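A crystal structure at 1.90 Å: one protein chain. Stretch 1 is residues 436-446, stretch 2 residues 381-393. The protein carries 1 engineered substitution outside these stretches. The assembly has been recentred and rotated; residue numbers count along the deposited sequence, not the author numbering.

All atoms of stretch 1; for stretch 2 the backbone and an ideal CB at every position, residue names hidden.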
# COMPACT_ATOMS: atom_id res chain seq x y z
N SER A 436 -9.55 -11.36 22.72
CA SER A 436 -10.38 -12.28 21.95
C SER A 436 -11.84 -11.84 21.88
O SER A 436 -12.28 -10.95 22.61
CB SER A 436 -10.30 -13.69 22.56
OG SER A 436 -9.01 -14.24 22.38
N SER A 437 -12.59 -12.50 21.00
CA SER A 437 -14.02 -12.22 20.82
C SER A 437 -14.80 -13.50 20.57
O SER A 437 -14.26 -14.46 20.01
CB SER A 437 -14.23 -11.23 19.67
OG SER A 437 -15.56 -11.26 19.19
N GLY A 438 -16.06 -13.53 20.97
CA GLY A 438 -16.89 -14.68 20.70
C GLY A 438 -17.76 -14.47 19.47
O GLY A 438 -18.78 -15.16 19.30
N PHE A 439 -17.37 -13.54 18.61
CA PHE A 439 -18.21 -13.20 17.46
C PHE A 439 -17.51 -13.29 16.11
O PHE A 439 -16.29 -13.18 16.01
CB PHE A 439 -18.80 -11.80 17.64
CG PHE A 439 -19.76 -11.70 18.80
CD1 PHE A 439 -19.29 -11.53 20.09
CD2 PHE A 439 -21.12 -11.81 18.59
CE1 PHE A 439 -20.16 -11.46 21.16
CE2 PHE A 439 -22.01 -11.74 19.65
CZ PHE A 439 -21.53 -11.56 20.94
N THR A 440 -18.32 -13.49 15.08
CA THR A 440 -17.85 -13.71 13.71
C THR A 440 -18.74 -12.93 12.75
O THR A 440 -19.93 -12.75 13.01
CB THR A 440 -17.89 -15.23 13.36
OG1 THR A 440 -16.90 -15.92 14.14
CG2 THR A 440 -17.62 -15.48 11.86
N ILE A 441 -18.16 -12.43 11.67
CA ILE A 441 -18.94 -11.77 10.63
C ILE A 441 -19.17 -12.74 9.48
O ILE A 441 -18.22 -13.26 8.89
CB ILE A 441 -18.24 -10.50 10.10
CG1 ILE A 441 -17.91 -9.54 11.24
CG2 ILE A 441 -19.12 -9.80 9.08
CD1 ILE A 441 -16.80 -8.57 10.91
N ASP A 442 -20.44 -13.00 9.18
CA ASP A 442 -20.84 -13.91 8.12
C ASP A 442 -21.23 -13.10 6.89
O ASP A 442 -22.27 -12.44 6.89
CB ASP A 442 -22.00 -14.80 8.58
CG ASP A 442 -22.45 -15.81 7.52
OD1 ASP A 442 -22.00 -15.74 6.36
OD2 ASP A 442 -23.28 -16.69 7.86
N ALA A 443 -20.41 -13.14 5.85
CA ALA A 443 -20.68 -12.39 4.63
C ALA A 443 -21.10 -13.28 3.46
O ALA A 443 -21.03 -12.86 2.30
CB ALA A 443 -19.45 -11.56 4.24
N ALA A 444 -21.55 -14.50 3.75
CA ALA A 444 -21.87 -15.46 2.70
C ALA A 444 -23.12 -15.08 1.93
O ALA A 444 -23.13 -15.09 0.70
CB ALA A 444 -22.03 -16.86 3.27
N SER A 445 -24.17 -14.74 2.67
CA SER A 445 -25.46 -14.39 2.07
C SER A 445 -25.56 -12.89 1.83
O SER A 445 -26.00 -12.44 0.76
CB SER A 445 -26.62 -14.84 2.96
OG SER A 445 -26.71 -16.25 3.00
N LYS A 446 -25.16 -12.13 2.84
CA LYS A 446 -25.20 -10.67 2.80
C LYS A 446 -23.84 -10.11 3.19
O LYS A 446 -23.35 -10.39 4.28
CB LYS A 446 -26.29 -10.15 3.74
CG LYS A 446 -27.65 -10.80 3.54
CD LYS A 446 -28.69 -10.23 4.49
CE LYS A 446 -29.86 -11.18 4.66
NZ LYS A 446 -29.44 -12.48 5.24
N UNK A 381 -14.39 -1.97 4.85
CA UNK A 381 -14.78 -2.77 6.01
C UNK A 381 -15.09 -4.20 5.58
O UNK A 381 -15.44 -4.43 4.43
CB UNK A 381 -15.99 -2.15 6.71
N UNK A 382 -14.97 -5.15 6.50
CA UNK A 382 -15.56 -6.46 6.28
C UNK A 382 -17.00 -6.42 6.77
O UNK A 382 -17.25 -6.49 7.97
CB UNK A 382 -14.76 -7.56 6.99
N UNK A 383 -17.94 -6.28 5.84
CA UNK A 383 -19.34 -6.14 6.22
C UNK A 383 -20.10 -7.44 5.99
O UNK A 383 -19.91 -8.11 4.97
CB UNK A 383 -19.99 -5.00 5.44
N UNK A 384 -20.96 -7.79 6.95
CA UNK A 384 -21.80 -8.97 6.86
C UNK A 384 -22.72 -9.01 8.06
O UNK A 384 -22.96 -7.99 8.70
CB UNK A 384 -20.96 -10.24 6.77
N UNK A 385 -23.25 -10.19 8.39
CA UNK A 385 -24.09 -10.34 9.57
C UNK A 385 -23.23 -10.71 10.78
O UNK A 385 -22.47 -11.68 10.71
CB UNK A 385 -25.17 -11.40 9.33
N UNK A 386 -23.35 -9.95 11.86
CA UNK A 386 -22.70 -10.29 13.13
C UNK A 386 -23.38 -11.49 13.77
O UNK A 386 -24.59 -11.47 13.99
CB UNK A 386 -22.72 -9.10 14.09
N UNK A 387 -22.60 -12.52 14.09
CA UNK A 387 -23.14 -13.73 14.70
C UNK A 387 -22.27 -14.20 15.85
O UNK A 387 -21.05 -14.05 15.81
CB UNK A 387 -23.27 -14.84 13.66
N UNK A 388 -22.88 -14.79 16.88
CA UNK A 388 -22.12 -15.60 17.83
C UNK A 388 -21.38 -16.68 17.05
O UNK A 388 -21.92 -17.20 16.07
CB UNK A 388 -23.03 -16.22 18.89
N UNK A 389 -20.17 -17.01 17.47
CA UNK A 389 -19.37 -18.04 16.80
C UNK A 389 -20.16 -19.33 16.59
O UNK A 389 -20.12 -19.91 15.51
CB UNK A 389 -18.11 -18.33 17.61
N UNK A 390 -20.88 -19.77 17.63
CA UNK A 390 -21.64 -21.02 17.55
C UNK A 390 -22.74 -20.97 16.49
O UNK A 390 -23.00 -21.96 15.81
CB UNK A 390 -22.26 -21.34 18.91
N UNK A 391 -23.36 -19.80 16.35
CA UNK A 391 -24.37 -19.62 15.32
C UNK A 391 -23.78 -19.65 13.91
O UNK A 391 -24.34 -20.26 13.01
CB UNK A 391 -25.11 -18.30 15.54
N UNK A 392 -22.64 -18.97 13.72
CA UNK A 392 -21.98 -18.98 12.41
C UNK A 392 -21.55 -20.40 12.06
O UNK A 392 -21.66 -20.82 10.90
CB UNK A 392 -20.77 -18.04 12.40
N UNK A 393 -21.08 -21.14 13.05
CA UNK A 393 -20.62 -22.50 12.82
C UNK A 393 -21.80 -23.41 12.44
O UNK A 393 -21.70 -24.19 11.50
CB UNK A 393 -19.91 -23.04 14.06

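Position 381 has nothing of stretch 1 within 5.5 Å of its CB, so this contact sets no rule there; it is E381. At 382 the CA-to-CB bond points toward stretch 1, and the ideal CB lies 4.5 Å from I441 CD1. An apolar or aromatic side chain would suit, a large one able to reach A443 as well. The residue is Y382: I441 CG2 sits at the ring edge, 3.6 Å from Y382 CD1, and A443 CB lies 3.7 Å from Y382 CE1. Position 383 points away, leaving the choice to other neighbours; it is V383.

Position 384 is the strictest. An ideal CB would fall 2.6 Å from D442 O and 3.0 Å from I441 CG2, both clashes, and phi/psi of -176/-159 is an extended conformation that glycine tolerates best. G384 it is, and its bare CA packs 3.3 Å from K446 O in a CA-H...O contact.

From 385 the backbone pairs antiparallel with 439-442. Position 385 is a hydrogen-bonded partner of D442, N to D442 O and O to D442 N both at 2.9 Å. Its CB shares a face with the D442 side chain, while K446 offers a positive charge nearby; an acid long enough to reach it is favoured, though a neutral polar chain could serve. E385 extends to K446, E385 OE2 to K446 NZ 3.2 Å, a salt bridge whose hydrogen bond is weak. Water 1 lies 2.7 Å from E385 OE2 and 2.7 Å from D442 O, linking the two.

Position 386 lies on the I441 face, where a branched or long aliphatic would suit. L386 brings CD1 to 3.8 Å from I441 CG1. Position 387 turns to the face of T440 and D442, and its backbone N and O each bond T440, at 2.9 Å to T440 O and T440 N. Several apolar residues could fill the space beside the D442 methylene; L387 places CD1 3.8 Å from D442 CB.

At 388 CA-to-CB points away from stretch 1, which therefore asks for little; the place right before the helix would favour a short capping side chain such as Ser, Thr, Asp or Asn, but a longer chain could lie along the F439 ring. E388 lays CG 4.0 Å from F439 CE2.

At 389 the backbone N donates to G438 O (3.0 Å), and the CB, pointing sideways, is 4.4 Å from T440 OG1. A short acceptor is called for, with Asp or Asn the natural candidates. D389 accepts from the hydroxyl, T440 OG1 to D389 OD1, at a very short 2.5 Å.

Positions 390, 391 and 393 make no contact: S390, E391 and E393. Position 392 points back toward T440 CG2, 4.1 Å from its ideal CB, favouring a small apolar residue; A392 rests its methyl there.

Stretch 2 381-393: EYVGELLEDSEAE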
# COMPACT_ATOMS: atom_id res chain seq x y z
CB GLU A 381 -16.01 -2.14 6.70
CG GLU A 381 -16.45 -2.83 7.98
CD GLU A 381 -17.46 -2.01 8.77
OE1 GLU A 381 -17.87 -0.93 8.30
OE2 GLU A 381 -17.85 -2.45 9.88
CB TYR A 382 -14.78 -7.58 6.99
CG TYR A 382 -15.13 -8.95 6.46
CD1 TYR A 382 -16.24 -9.64 6.94
CD2 TYR A 382 -14.36 -9.56 5.48
CE1 TYR A 382 -16.58 -10.89 6.45
CE2 TYR A 382 -14.68 -10.81 4.98
CZ TYR A 382 -15.79 -11.47 5.47
OH TYR A 382 -16.12 -12.71 4.98
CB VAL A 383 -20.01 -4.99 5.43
CG1 VAL A 383 -21.52 -4.97 5.68
CG2 VAL A 383 -19.39 -3.66 5.81
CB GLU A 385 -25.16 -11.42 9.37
CG GLU A 385 -25.76 -11.50 7.97
CD GLU A 385 -26.78 -12.63 7.86
OE1 GLU A 385 -27.60 -12.81 8.79
OE2 GLU A 385 -26.77 -13.35 6.83
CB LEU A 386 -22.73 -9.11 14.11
CG LEU A 386 -21.59 -8.09 14.17
CD1 LEU A 386 -20.24 -8.80 14.17
CD2 LEU A 386 -21.69 -7.07 13.04
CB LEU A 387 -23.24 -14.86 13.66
CG LEU A 387 -24.14 -14.72 12.43
CD1 LEU A 387 -23.99 -15.95 11.55
CD2 LEU A 387 -25.60 -14.51 12.84
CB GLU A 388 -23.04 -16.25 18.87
CG GLU A 388 -23.93 -15.30 19.64
CD GLU A 388 -24.87 -16.01 20.59
OE1 GLU A 388 -24.87 -15.68 21.79
OE2 GLU A 388 -25.61 -16.92 20.13
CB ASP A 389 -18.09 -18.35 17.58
CG ASP A 389 -17.05 -17.24 17.47
OD1 ASP A 389 -17.18 -16.37 16.58
OD2 ASP A 389 -16.08 -17.26 18.26
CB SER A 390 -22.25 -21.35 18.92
OG SER A 390 -23.24 -20.41 19.27
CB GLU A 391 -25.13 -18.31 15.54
CG GLU A 391 -26.30 -18.12 14.60
CD GLU A 391 -27.32 -19.25 14.70
OE1 GLU A 391 -27.56 -19.74 15.82
OE2 GLU A 391 -27.88 -19.64 13.65
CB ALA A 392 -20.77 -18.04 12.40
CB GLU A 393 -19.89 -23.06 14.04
CG GLU A 393 -19.21 -24.40 13.78
CD GLU A 393 -18.67 -25.05 15.04
OE1 GLU A 393 -18.16 -26.19 14.95
OE2 GLU A 393 -18.75 -24.43 16.12
O HOH W 1 -24.41 -13.32 5.46
O HOH W 2 -25.78 -16.19 8.24
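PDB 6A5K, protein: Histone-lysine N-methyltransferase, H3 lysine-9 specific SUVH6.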